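Cytochrome c552 (Thermochromatium tepidum, PDB 5ZE8) carries five heme c groups and probably transfers electrons at low potential in a thermophilic purple sulfur photosynthetic bacterium. Local coordinates at residues A339-P343 against S344-P348. Residues are numbered along the deposited sequence; the frame is centred on the assembly and turned at random.
Sequences AADHP and SKDDP
H342 caps the short helix 343-346 with its side chain: ND1 accepts from S344 N at 3.0 Å, and the donor lies only 9° out of the imidazole plane, so the ring receives it edge-on. With CG anti to the backbone N (chi1 -163°), the ring edge is brought to the S344 amide. The carbonyl of the same histidine starts the helical bonding, since H342 O accepts both D346 N (2.9 Å, in the carbonyl plane) and K345 N, the latter from above that plane. One residue on, D347 N reaches P343 O at 2.8 Å. D346 then reaches back to the incoming loop: its OD2, met nearly along its C-O axis, takes D341 N at 2.7 Å, tying the end of the helix to the residue before the cap. The tighter side is made by carbon contacts: the A339 CB methyl lies 3.8 Å from D346 CB and 4.0 Å from D347 CB, while D347 OD2 is hydrogen-bonded to Y388 OH and N338 ND2. The solvent side is looser, with A340, D341 and K345 exposed and the extended K345 chain leading away; there D341 OD1 comes within 3.7 Å of D346 OD2, a probably repulsive approach, the carboxylate planes 83° apart. The turn links strands 334-337 and 351-357, which both pair antiparallel with strand 320-328, and the H342 ring meets Y322 and Y351 of the latter two strands.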
loop_
_atom_site.group_PDB
_atom_site.type_symbol
_atom_site.label_atom_id
_atom_site.label_comp_id
_atom_site.label_asym_id
_atom_site.label_seq_id
_atom_site.Cartn_x
_atom_site.Cartn_y
_atom_site.Cartn_z
ATOM N N ALA A 339 -8.798 12.117 -24.528
ATOM C CA ALA A 339 -9.761 11.155 -24.121
ATOM C C ALA A 339 -10.952 11.939 -23.811
ATOM O O ALA A 339 -10.947 12.837 -22.933
ATOM C CB ALA A 339 -9.303 10.370 -22.893
ATOM N N ALA A 340 -12.002 11.626 -24.576
ATOM C CA ALA A 340 -13.256 12.301 -24.438
ATOM C C ALA A 340 -13.801 12.069 -23.064
ATOM O O ALA A 340 -14.099 13.043 -22.382
ATOM C CB ALA A 340 -14.250 11.870 -25.497
ATOM N N ASP A 341 -13.916 10.792 -22.682
ATOM C CA ASP A 341 -14.297 10.365 -21.334
ATOM C C ASP A 341 -13.042 9.683 -20.666
ATOM O O ASP A 341 -12.009 10.342 -20.459
ATOM C CB ASP A 341 -15.468 9.357 -21.376
ATOM C CG ASP A 341 -16.653 9.808 -22.218
ATOM O OD1 ASP A 341 -16.454 10.564 -23.201
ATOM O OD2 ASP A 341 -17.795 9.354 -21.927
ATOM N N HIS A 342 -13.175 8.423 -20.258
ATOM C CA HIS A 342 -12.098 7.737 -19.452
ATOM C C HIS A 342 -11.083 7.178 -20.428
ATOM O O HIS A 342 -11.476 6.462 -21.384
ATOM C CB HIS A 342 -12.682 6.640 -18.603
ATOM C CG HIS A 342 -11.789 6.178 -17.492
ATOM N ND1 HIS A 342 -10.685 5.390 -17.709
ATOM C CD2 HIS A 342 -11.884 6.345 -16.152
ATOM C CE1 HIS A 342 -10.109 5.118 -16.551
ATOM N NE2 HIS A 342 -10.793 5.716 -15.588
ATOM N N PRO A 343 -9.794 7.431 -20.203
ATOM C CA PRO A 343 -8.767 6.928 -21.045
ATOM C C PRO A 343 -8.746 5.442 -21.202
ATOM O O PRO A 343 -8.298 4.976 -22.217
ATOM C CB PRO A 343 -7.468 7.482 -20.422
ATOM C CG PRO A 343 -7.965 8.744 -19.754
ATOM C CD PRO A 343 -9.236 8.341 -19.175
ATOM N N SER A 344 -9.225 4.674 -20.214
ATOM C CA SER A 344 -9.282 3.220 -20.422
ATOM C C SER A 344 -9.993 2.807 -21.698
ATOM O O SER A 344 -9.662 1.813 -22.306
ATOM C CB SER A 344 -9.904 2.517 -19.217
ATOM O OG SER A 344 -11.274 2.797 -19.025
ATOM N N LYS A 345 -11.017 3.561 -22.019
ATOM C CA LYS A 345 -11.827 3.384 -23.256
ATOM C C LYS A 345 -11.435 4.284 -24.391
ATOM O O LYS A 345 -11.560 3.907 -25.543
ATOM C CB LYS A 345 -13.258 3.682 -22.923
ATOM C CG LYS A 345 -13.886 2.733 -21.876
ATOM C CD LYS A 345 -15.375 2.835 -21.764
ATOM C CE LYS A 345 -15.814 1.800 -20.744
ATOM N NZ LYS A 345 -17.280 1.872 -20.628
ATOM N N ASP A 346 -11.036 5.501 -24.104
ATOM C CA ASP A 346 -10.736 6.454 -25.179
ATOM C C ASP A 346 -9.313 6.720 -25.541
ATOM O O ASP A 346 -9.085 7.229 -26.603
ATOM C CB ASP A 346 -11.381 7.772 -24.823
ATOM C CG ASP A 346 -12.899 7.699 -24.849
ATOM O OD1 ASP A 346 -13.487 6.777 -25.419
ATOM O OD2 ASP A 346 -13.508 8.643 -24.323
ATOM N N ASP A 347 -8.314 6.375 -24.691
ATOM C CA ASP A 347 -6.926 6.581 -25.019
ATOM C C ASP A 347 -6.068 5.607 -24.187
ATOM O O ASP A 347 -5.494 5.995 -23.160
ATOM C CB ASP A 347 -6.541 8.014 -24.688
ATOM C CG ASP A 347 -5.144 8.367 -25.110
ATOM O OD1 ASP A 347 -4.510 7.673 -25.941
ATOM O OD2 ASP A 347 -4.585 9.393 -24.612
ATOM N N PRO A 348 -6.056 4.325 -24.553
ATOM C CA PRO A 348 -5.420 3.334 -23.652
ATOM C C PRO A 348 -3.968 3.533 -23.270
ATOM O O PRO A 348 -3.594 3.102 -22.141
ATOM C CB PRO A 348 -5.655 2.005 -24.395
ATOM C CG PRO A 348 -6.959 2.292 -25.154
ATOM C CD PRO A 348 -6.823 3.664 -25.637
#